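Local coordinates for protein KLLA0B12012p (Kluyveromyces lactis, PDB 6Y3P) that probably binds ATP as a member of the ATP-grasp clan, this chain being the C-terminal, tubulin-tyrosine-ligase-like domain of Pby1, a direct partner of the decapping enzyme Dcp2, at residues A[213-218]-A[283-288]; A[233-238]-A[295-300]; A[332-337]-A[342-347]. All coordinates share one frame; numbering follows the deposited sequence. Where two conformers were deposited one is given.

Contact 1: A[213-218]-A[283-288]; sequences RKFHIR and DALKDI. With SO4 (sulfate ion), chain D.
The Phe215 ring is overlapped on one face by Leu285, with CD1 of Leu285 4.4 Å from CZ of Phe215. Ile288 reaches out to meet the Phe215 side chain head-on, its CD1 4.1 Å from CZ of Phe215 and oblique to the ring. The reach depends on chi1 of Phe215 (71°), which sets CG between the backbone N and the carbonyl carbon. A type I beta turn from Leu285 to Ile288 directs both aliphatic side chains toward the strand, although its closing bond, Ile288 N to Leu285 O, is weak at 3.4 Å. The contact thus joins an antiparallel sheet strand of the ATP-grasp domain to the loop leading into helix 290-313; Phe239, whose ring meets that of Phe215, and Val335 pack around it.

Lys286 turns its polar end to other partners. Its chain bends at chi2 and its NZ donates to Asp283 O at 2.8 Å, tilted 23° from the carbonyl plane. The same NZ reaches O3 of a sulfate ion at 3.3 Å; Arg293 also binds this ion, which probably came from the crystallisation liquor. Between strand and loop themselves the evidence is wholly apolar: carbon meets carbon at van der Waals range, which implies cohesion by dispersion and exclusion of water, without directional bonds to fix the orientation.

Contact 2: A[233-238]-A[295-300]; sequences DRMLAL and EIRTQI
Met235 turns CG to the side of its backbone N (chi1 -31°) and then runs extended, carrying SD and CE to helix 290-313, while Arg297 answers from the helix with a chain bent at chi3 (-125°). The contact is helix-on-sheet packing within the ATP-grasp domain: the helix lies against the antiparallel sheet to which strand 228-239 belongs. CE of Met235 rests 3.8 Å from CG of Arg297, so the aliphatic part of the arginine serves as an apolar surface. Asp233 crosses the same stem, its OD1 3.9 Å from CG of Arg297, with the carboxylate and guanidinium planes 52° apart. This is no salt bridge, since OD1 of Asp233 stays 5.0 Å from NE of Arg297; OD1 instead accepts a hydrogen bond from His301, and the guanidinium pairs with Asp283 and Glu294. A leucine in place of Arg297 would probably deprive Asp283 of an arginine partner, with Arg293 remaining, and leave Glu294 without this mate. One turn further along, Ile300 and Met235 meet tip to tip: CD1 of Ile300 lies 3.6 Å from SD of Met235, and CG2 of Ile300 3.8 Å from CE of Met235.

Contact 3: A[332-337]-A[342-347]; sequences DFLVDS and KLLEVN
Phe333 starts across from Leu343 with CB 3.9 Å from the carbonyl O of Lys342. Its chi1 of -68° sets CG beside the backbone N, and the ring then crosses Leu343 at a slant: CD1 of Phe333 is 3.7 Å from CA of Leu343, and CE1 of Phe333 is 3.8 Å from CB of Leu343. Toward the tip, CE1 and CZ lie beneath CD1 of Leu343, a CH-pi contact with this methyl 3.9 Å from the ring centroid and 15° off the normal. Ile300 and Ala303 of helix 290-313 also touch the ring.

The two strands form an antiparallel beta hairpin interrupted by a classic beta bulge, in which Leu344 and Glu345 both face Asp332. The evidence is a shared acceptor: Asp332 O takes Leu344 N at 2.8 Å and, weakly, Glu345 N at 3.4 Å. Asp332 N in turn donates to Glu345 O, and Leu334 and Lys342 pair through both of their backbone N-H and C=O groups. Opposite the phenylalanine face, CD1 of Leu334 packs on CD2 of Leu344. There Asp332, Glu345 and Asn347 gather their polar ends, an acidic pair and amide consistent with the magnesium-nucleotide site of ATP-grasp relatives. OD1 of Asp332 forms a salt bridge with Arg218. Its OD2 takes ND2 of Asn347 at 2.7 Å, but the N-H...O angle of 116° makes this bond weak.

How the contacts relate
All three contacts reach one antiparallel sheet; contact 1 adds the loop that leads into helix 290-313, and contact 2 the helix itself. Strand 215-224 pairs with both 228-239 and 326-335; the centre of contact 1 lies about 9 Å from that of contact 2 and about 12 Å from that of contact 3. Between contacts 1 and 2, Asp283 OD1 and Arg297 NH2 form a salt bridge at 2.7 Å. Contact 1 reaches contact 3 through Arg218 NH2 and Asp332 OD1, 2.8 Å apart. The helix closes the set, with Ile300 CG1 of contact 2 on Phe333 CE2 of contact 3 at 3.9 Å. The probable nucleotide-site residues belong to contact 3, remote from the sulfate.

Contact 1: A[213-218]-A[283-288]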
loop_
_atom_site.group_PDB
_atom_site.type_symbol
_atom_site.label_atom_id
_atom_site.label_comp_id
_atom_site.label_asym_id
_atom_site.label_seq_id
_atom_site.Cartn_x
_atom_site.Cartn_y
_atom_site.Cartn_z
ATOM N N ARG A 213 -21.335 -6.214 0.832
ATOM C CA ARG A 213 -20.468 -5.088 1.133
ATOM C C ARG A 213 -19.118 -5.422 0.493
ATOM O O ARG A 213 -18.637 -6.558 0.621
ATOM C CB ARG A 213 -20.326 -4.936 2.658
ATOM C CG ARG A 213 -21.617 -4.476 3.361
ATOM C CD ARG A 213 -21.623 -4.849 4.836
ATOM N NE ARG A 213 -20.673 -4.057 5.613
ATOM C CZ ARG A 213 -19.709 -4.550 6.387
ATOM N NH1 ARG A 213 -19.546 -5.863 6.503
ATOM N NH2 ARG A 213 -18.899 -3.735 7.049
ATOM N N LYS A 214 -18.545 -4.465 -0.254
ATOM C CA LYS A 214 -17.262 -4.666 -0.930
ATOM C C LYS A 214 -16.107 -4.555 0.063
ATOM O O LYS A 214 -16.282 -4.036 1.165
ATOM C CB LYS A 214 -17.086 -3.681 -2.110
ATOM C CG LYS A 214 -16.775 -2.253 -1.702
ATOM C CD LYS A 214 -16.058 -1.476 -2.809
ATOM C CE LYS A 214 -16.094 0.032 -2.595
ATOM N NZ LYS A 214 -15.389 0.463 -1.348
ATOM N N PHE A 215 -14.915 -5.017 -0.334
ATOM C CA PHE A 215 -13.760 -4.930 0.554
ATOM C C PHE A 215 -12.489 -4.715 -0.191
ATOM O O PHE A 215 -12.389 -4.992 -1.397
ATOM C CB PHE A 215 -13.641 -6.212 1.427
ATOM C CG PHE A 215 -13.215 -7.476 0.697
ATOM C CD1 PHE A 215 -14.143 -8.248 0.001
ATOM C CD2 PHE A 215 -11.888 -7.902 0.721
ATOM C CE1 PHE A 215 -13.740 -9.393 -0.696
ATOM C CE2 PHE A 215 -11.492 -9.050 0.046
ATOM C CZ PHE A 215 -12.415 -9.790 -0.662
ATOM N N HIS A 216 -11.509 -4.219 0.546
ATOM C CA HIS A 216 -10.167 -4.146 0.019
ATOM C C HIS A 216 -9.288 -4.984 0.939
ATOM O O HIS A 216 -9.701 -5.342 2.061
ATOM C CB HIS A 216 -9.660 -2.718 -0.266
ATOM C CG HIS A 216 -9.549 -1.815 0.920
ATOM N ND1 HIS A 216 -8.317 -1.495 1.468
ATOM C CD2 HIS A 216 -10.513 -1.133 1.582
ATOM C CE1 HIS A 216 -8.572 -0.633 2.440
ATOM N NE2 HIS A 216 -9.881 -0.408 2.568
ATOM N N ILE A 217 -8.129 -5.404 0.418
ATOM C CA ILE A 217 -7.170 -6.218 1.135
ATOM C C ILE A 217 -6.034 -5.306 1.608
ATOM O O ILE A 217 -5.468 -4.528 0.837
ATOM C CB ILE A 217 -6.627 -7.439 0.336
ATOM C CG1 ILE A 217 -7.770 -8.396 -0.064
ATOM C CG2 ILE A 217 -5.549 -8.178 1.155
ATOM C CD1 ILE A 217 -7.383 -9.560 -0.962
ATOM N N ARG A 218 -5.711 -5.409 2.884
ATOM C CA ARG A 218 -4.554 -4.754 3.467
ATOM C C ARG A 218 -3.531 -5.891 3.650
ATOM O O ARG A 218 -3.749 -6.821 4.435
ATOM C CB ARG A 218 -4.901 -4.079 4.813
ATOM C CG ARG A 218 -3.688 -3.475 5.566
ATOM C CD ARG A 218 -2.887 -2.549 4.672
ATOM N NE ARG A 218 -2.604 -1.247 5.274
ATOM C CZ ARG A 218 -3.461 -0.232 5.343
ATOM N NH1 ARG A 218 -3.089 0.921 5.884
ATOM N NH2 ARG A 218 -4.706 -0.373 4.900
ATOM N N ASP A 283 -8.195 -14.891 5.028
ATOM C CA ASP A 283 -8.332 -16.347 4.942
ATOM C C ASP A 283 -9.542 -16.892 5.677
ATOM O O ASP A 283 -9.939 -18.030 5.436
ATOM C CB ASP A 283 -7.047 -17.081 5.389
ATOM C CG ASP A 283 -6.966 -18.518 4.876
ATOM O OD1 ASP A 283 -6.982 -18.712 3.639
ATOM O OD2 ASP A 283 -6.981 -19.452 5.715
ATOM N N ALA A 284 -10.133 -16.091 6.566
ATOM C CA ALA A 284 -11.331 -16.483 7.292
ATOM C C ALA A 284 -12.585 -16.323 6.409
ATOM O O ALA A 284 -13.661 -16.710 6.849
ATOM C CB ALA A 284 -11.471 -15.643 8.567
ATOM N N LEU A 285 -12.468 -15.719 5.195
ATOM C CA LEU A 285 -13.616 -15.551 4.301
ATOM C C LEU A 285 -13.809 -16.870 3.493
ATOM O O LEU A 285 -13.132 -17.097 2.497
ATOM C CB LEU A 285 -13.427 -14.323 3.404
ATOM C CG LEU A 285 -13.183 -12.972 4.138
ATOM C CD1 LEU A 285 -12.690 -11.902 3.159
ATOM C CD2 LEU A 285 -14.454 -12.488 4.887
ATOM N N LYS A 286 -14.684 -17.771 3.993
ATOM C CA LYS A 286 -14.873 -19.089 3.400
ATOM C C LYS A 286 -15.745 -19.075 2.158
ATOM O O LYS A 286 -15.720 -20.045 1.401
ATOM C CB LYS A 286 -15.354 -20.123 4.429
ATOM C CG LYS A 286 -14.441 -20.277 5.657
ATOM C CD LYS A 286 -12.969 -20.547 5.337
ATOM C CE LYS A 286 -12.142 -20.650 6.598
ATOM N NZ LYS A 286 -10.684 -20.526 6.318
ATOM N N ASP A 287 -16.460 -17.961 1.893
ATOM C CA ASP A 287 -17.248 -17.816 0.666
ATOM C C ASP A 287 -16.338 -17.586 -0.551
ATOM O O ASP A 287 -16.778 -17.714 -1.706
ATOM C CB ASP A 287 -18.347 -16.777 0.820
ATOM C CG ASP A 287 -19.533 -17.291 1.616
ATOM O OD1 ASP A 287 -19.692 -18.546 1.732
ATOM O OD2 ASP A 287 -20.360 -16.471 2.021
ATOM N N ILE A 288 -15.031 -17.393 -0.287
ATOM C CA ILE A 288 -14.017 -17.356 -1.342
ATOM C C ILE A 288 -13.497 -18.796 -1.378
ATOM O O ILE A 288 -12.926 -19.218 -0.381
ATOM C CB ILE A 288 -12.859 -16.323 -1.099
ATOM C CG1 ILE A 288 -13.411 -14.898 -0.871
ATOM C CG2 ILE A 288 -11.871 -16.337 -2.295
ATOM C CD1 ILE A 288 -12.374 -13.908 -0.321
HETATM S S SO4 D . -10.317 -23.892 4.317
HETATM O O1 SO4 D . -11.148 -24.189 3.148
HETATM O O2 SO4 D . -9.360 -24.983 4.530
HETATM O O3 SO4 D . -9.584 -22.650 4.079
HETATM O O4 SO4 D . -11.177 -23.744 5.500
#

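Contact 2: A[233-238]-A[295-300]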
loop_
_atom_site.group_PDB
_atom_site.type_symbol
_atom_site.label_atom_id
_atom_site.label_comp_id
_atom_site.label_asym_id
_atom_site.label_seq_id
_atom_site.Cartn_x
_atom_site.Cartn_y
_atom_site.Cartn_z
ATOM N N ASP A 233 1.448 -13.407 4.740
ATOM C CA ASP A 233 0.295 -14.131 4.186
ATOM C C ASP A 233 -0.988 -14.087 5.018
ATOM O O ASP A 233 -2.006 -14.560 4.534
ATOM C CB ASP A 233 0.650 -15.595 3.852
ATOM C CG ASP A 233 1.234 -15.750 2.457
ATOM O OD1 ASP A 233 1.289 -14.735 1.717
ATOM O OD2 ASP A 233 1.635 -16.881 2.105
ATOM N N ARG A 234 -0.952 -13.534 6.231
ATOM C CA ARG A 234 -2.155 -13.384 7.043
ATOM C C ARG A 234 -2.618 -11.956 6.762
ATOM O O ARG A 234 -2.114 -10.998 7.354
ATOM C CB ARG A 234 -1.853 -13.633 8.522
ATOM C CG ARG A 234 -1.333 -15.067 8.801
ATOM C CD ARG A 234 -1.323 -15.402 10.296
ATOM N NE ARG A 234 -2.667 -15.330 10.879
ATOM C CZ ARG A 234 -2.927 -15.279 12.178
ATOM N NH1 ARG A 234 -1.936 -15.320 13.063
ATOM N NH2 ARG A 234 -4.182 -15.203 12.606
ATOM N N MET A 235 -3.458 -11.809 5.735
ATOM C CA MET A 235 -3.915 -10.510 5.270
ATOM C C MET A 235 -5.288 -10.102 5.839
ATOM O O MET A 235 -5.973 -10.902 6.477
ATOM C CB MET A 235 -3.876 -10.431 3.739
ATOM C CG MET A 235 -2.792 -11.267 3.103
ATOM S SD MET A 235 -2.793 -11.001 1.319
ATOM C CE MET A 235 -1.293 -11.903 0.857
ATOM N N LEU A 236 -5.648 -8.835 5.666
ATOM C CA LEU A 236 -6.884 -8.292 6.215
ATOM C C LEU A 236 -7.828 -7.914 5.110
ATOM O O LEU A 236 -7.405 -7.416 4.061
ATOM C CB LEU A 236 -6.581 -7.014 7.034
ATOM C CG LEU A 236 -6.021 -7.126 8.463
ATOM C CD1 LEU A 236 -4.697 -7.834 8.495
ATOM C CD2 LEU A 236 -5.790 -5.763 9.046
ATOM N N ALA A 237 -9.110 -8.095 5.373
ATOM C CA ALA A 237 -10.185 -7.679 4.493
ATOM C C ALA A 237 -10.953 -6.622 5.303
ATOM O O ALA A 237 -11.437 -6.910 6.396
ATOM C CB ALA A 237 -11.085 -8.858 4.131
ATOM N N LEU A 238 -10.977 -5.391 4.783
ATOM C CA LEU A 238 -11.611 -4.231 5.385
ATOM C C LEU A 238 -12.822 -3.950 4.535
ATOM O O LEU A 238 -12.693 -3.595 3.370
ATOM C CB LEU A 238 -10.633 -3.018 5.411
ATOM C CG LEU A 238 -9.153 -3.366 5.745
ATOM C CD1 LEU A 238 -8.201 -2.529 4.975
ATOM C CD2 LEU A 238 -8.861 -3.237 7.178
ATOM N N GLU A 295 -4.858 -18.188 -5.325
ATOM C CA GLU A 295 -4.620 -17.458 -6.571
ATOM C C GLU A 295 -4.485 -15.959 -6.252
ATOM O O GLU A 295 -3.662 -15.273 -6.869
ATOM C CB GLU A 295 -5.791 -17.671 -7.540
ATOM C CG GLU A 295 -5.710 -18.928 -8.387
ATOM C CD GLU A 295 -6.995 -19.356 -9.083
ATOM O OE1 GLU A 295 -7.884 -18.497 -9.293
ATOM O OE2 GLU A 295 -7.104 -20.556 -9.433
ATOM N N ILE A 296 -5.283 -15.451 -5.275
ATOM C CA ILE A 296 -5.196 -14.058 -4.849
ATOM C C ILE A 296 -3.808 -13.832 -4.156
ATOM O O ILE A 296 -3.172 -12.784 -4.331
ATOM C CB ILE A 296 -6.426 -13.705 -3.957
ATOM C CG1 ILE A 296 -7.679 -13.472 -4.836
ATOM C CG2 ILE A 296 -6.169 -12.498 -3.042
ATOM C CD1 ILE A 296 -9.129 -13.528 -4.034
ATOM N N ARG A 297 -3.343 -14.834 -3.399
ATOM C CA ARG A 297 -2.054 -14.743 -2.714
ATOM C C ARG A 297 -0.924 -14.759 -3.756
ATOM O O ARG A 297 -0.016 -13.949 -3.681
ATOM C CB ARG A 297 -1.896 -15.911 -1.735
ATOM C CG ARG A 297 -1.980 -15.503 -0.283
ATOM C CD ARG A 297 -2.222 -16.703 0.602
ATOM N NE ARG A 297 -3.417 -16.455 1.398
ATOM C CZ ARG A 297 -4.420 -17.310 1.553
ATOM N NH1 ARG A 297 -4.367 -18.519 0.998
ATOM N NH2 ARG A 297 -5.479 -16.972 2.277
ATOM N N THR A 298 -1.011 -15.664 -4.736
ATOM C CA THR A 298 -0.050 -15.799 -5.834
ATOM C C THR A 298 0.059 -14.470 -6.581
ATOM O O THR A 298 1.162 -13.932 -6.655
ATOM C CB THR A 298 -0.425 -17.019 -6.656
ATOM O OG1 THR A 298 -0.336 -18.119 -5.745
ATOM C CG2 THR A 298 0.511 -17.251 -7.865
ATOM N N GLN A 299 -1.082 -13.888 -7.015
ATOM C CA GLN A 299 -1.119 -12.548 -7.652
ATOM C C GLN A 299 -0.491 -11.475 -6.778
ATOM O O GLN A 299 0.252 -10.638 -7.292
ATOM C CB GLN A 299 -2.551 -12.095 -7.952
ATOM C CG GLN A 299 -3.309 -12.949 -8.948
ATOM C CD GLN A 299 -4.739 -12.483 -9.018
ATOM O OE1 GLN A 299 -5.033 -11.400 -9.547
ATOM N NE2 GLN A 299 -5.659 -13.285 -8.461
ATOM N N ILE A 300 -0.768 -11.496 -5.460
ATOM C CA ILE A 300 -0.212 -10.490 -4.535
ATOM C C ILE A 300 1.333 -10.571 -4.484
ATOM O O ILE A 300 2.017 -9.547 -4.587
ATOM C CB ILE A 300 -0.899 -10.544 -3.136
ATOM C CG1 ILE A 300 -2.281 -9.858 -3.224
ATOM C CG2 ILE A 300 -0.017 -9.878 -2.049
ATOM C CD1 ILE A 300 -3.324 -10.170 -2.111
#

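Contact 3: A[332-337]-A[342-347]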
loop_
_atom_site.group_PDB
_atom_site.type_symbol
_atom_site.label_atom_id
_atom_site.label_comp_id
_atom_site.label_asym_id
_atom_site.label_seq_id
_atom_site.Cartn_x
_atom_site.Cartn_y
_atom_site.Cartn_z
ATOM N N ASP A 332 -2.490 -1.886 -0.229
ATOM C CA ASP A 332 -3.929 -1.953 -0.421
ATOM C C ASP A 332 -4.293 -2.362 -1.830
ATOM O O ASP A 332 -3.956 -1.688 -2.825
ATOM C CB ASP A 332 -4.635 -0.664 0.023
ATOM C CG ASP A 332 -4.531 -0.485 1.533
ATOM O OD1 ASP A 332 -5.373 -1.069 2.266
ATOM O OD2 ASP A 332 -3.562 0.157 1.986
ATOM N N PHE A 333 -4.949 -3.520 -1.891
ATOM C CA PHE A 333 -5.445 -4.164 -3.093
ATOM C C PHE A 333 -6.976 -4.234 -3.117
ATOM O O PHE A 333 -7.604 -4.518 -2.107
ATOM C CB PHE A 333 -4.929 -5.613 -3.163
ATOM C CG PHE A 333 -3.455 -5.783 -3.387
ATOM C CD1 PHE A 333 -2.933 -5.824 -4.670
ATOM C CD2 PHE A 333 -2.594 -5.986 -2.317
ATOM C CE1 PHE A 333 -1.555 -6.012 -4.873
ATOM C CE2 PHE A 333 -1.218 -6.141 -2.525
ATOM C CZ PHE A 333 -0.713 -6.146 -3.798
ATOM N N LEU A 334 -7.552 -4.064 -4.298
ATOM C CA LEU A 334 -8.975 -4.245 -4.585
ATOM C C LEU A 334 -9.101 -5.629 -5.267
ATOM O O LEU A 334 -8.165 -6.095 -5.921
ATOM C CB LEU A 334 -9.450 -3.148 -5.543
ATOM C CG LEU A 334 -10.053 -1.867 -4.923
ATOM C CD1 LEU A 334 -9.093 -1.161 -4.002
ATOM C CD2 LEU A 334 -10.481 -0.889 -6.002
ATOM N N VAL A 335 -10.210 -6.313 -5.029
ATOM C CA VAL A 335 -10.503 -7.613 -5.600
ATOM C C VAL A 335 -11.763 -7.464 -6.430
ATOM O O VAL A 335 -12.767 -6.936 -5.926
ATOM C CB VAL A 335 -10.681 -8.742 -4.541
ATOM C CG1 VAL A 335 -10.641 -10.120 -5.209
ATOM C CG2 VAL A 335 -9.630 -8.647 -3.430
ATOM N N ASP A 336 -11.722 -7.962 -7.678
ATOM C CA ASP A 336 -12.879 -7.949 -8.575
ATOM C C ASP A 336 -13.653 -9.263 -8.494
ATOM O O ASP A 336 -13.179 -10.221 -7.879
ATOM C CB ASP A 336 -12.521 -7.538 -10.039
ATOM C CG ASP A 336 -11.756 -8.501 -10.939
ATOM O OD1 ASP A 336 -11.792 -9.734 -10.677
ATOM O OD2 ASP A 336 -11.199 -8.033 -11.975
ATOM N N SER A 337 -14.828 -9.324 -9.148
ATOM C CA SER A 337 -15.696 -10.503 -9.124
ATOM C C SER A 337 -15.093 -11.745 -9.823
ATOM O O SER A 337 -15.661 -12.831 -9.703
ATOM C CB SER A 337 -17.079 -10.165 -9.661
ATOM O OG SER A 337 -16.940 -9.695 -10.987
ATOM N N LYS A 342 -6.045 -5.817 -7.729
ATOM C CA LYS A 342 -5.623 -4.582 -8.332
ATOM C C LYS A 342 -4.984 -3.740 -7.284
ATOM O O LYS A 342 -5.612 -3.442 -6.280
ATOM C CB LYS A 342 -6.766 -3.895 -9.123
ATOM C CG LYS A 342 -6.651 -4.242 -10.624
ATOM C CD LYS A 342 -7.953 -4.130 -11.412
ATOM C CE LYS A 342 -7.793 -4.452 -12.895
ATOM N NZ LYS A 342 -6.969 -3.443 -13.640
ATOM N N LEU A 343 -3.688 -3.444 -7.455
ATOM C CA LEU A 343 -2.997 -2.598 -6.484
ATOM C C LEU A 343 -3.518 -1.168 -6.579
ATOM O O LEU A 343 -3.579 -0.586 -7.663
ATOM C CB LEU A 343 -1.457 -2.648 -6.609
ATOM C CG LEU A 343 -0.680 -1.796 -5.594
ATOM C CD1 LEU A 343 -0.846 -2.314 -4.169
ATOM C CD2 LEU A 343 0.776 -1.709 -5.976
ATOM N N LEU A 344 -3.907 -0.625 -5.429
ATOM C CA LEU A 344 -4.417 0.718 -5.350
ATOM C C LEU A 344 -3.344 1.659 -4.815
ATOM O O LEU A 344 -3.100 2.701 -5.418
ATOM C CB LEU A 344 -5.699 0.741 -4.486
ATOM C CG LEU A 344 -6.297 2.108 -4.168
ATOM C CD1 LEU A 344 -6.938 2.764 -5.420
ATOM C CD2 LEU A 344 -7.303 1.993 -3.029
ATOM N N GLU A 345 -2.718 1.312 -3.674
ATOM C CA GLU A 345 -1.709 2.169 -3.028
ATOM C C GLU A 345 -0.842 1.412 -2.046
ATOM O O GLU A 345 -1.170 0.294 -1.617
ATOM C CB GLU A 345 -2.378 3.352 -2.298
ATOM C CG GLU A 345 -3.253 2.925 -1.125
ATOM C CD GLU A 345 -4.220 3.961 -0.582
ATOM O OE1 GLU A 345 -4.029 5.162 -0.875
ATOM O OE2 GLU A 345 -5.155 3.571 0.157
ATOM N N VAL A 346 0.260 2.066 -1.668
ATOM C CA VAL A 346 1.230 1.584 -0.702
ATOM C C VAL A 346 1.266 2.672 0.371
ATOM O O VAL A 346 1.459 3.839 0.062
ATOM C CB VAL A 346 2.612 1.331 -1.382
ATOM C CG1 VAL A 346 3.687 0.941 -0.371
ATOM C CG2 VAL A 346 2.508 0.293 -2.503
ATOM N N ASN A 347 0.994 2.295 1.611
ATOM C CA ASN A 347 0.985 3.205 2.751
ATOM C C ASN A 347 2.137 2.894 3.694
ATOM O O ASN A 347 2.304 1.761 4.147
ATOM C CB ASN A 347 -0.351 3.157 3.514
ATOM C CG ASN A 347 -1.539 3.553 2.681
ATOM O OD1 ASN A 347 -1.698 4.711 2.281
ATOM N ND2 ASN A 347 -2.383 2.590 2.382
#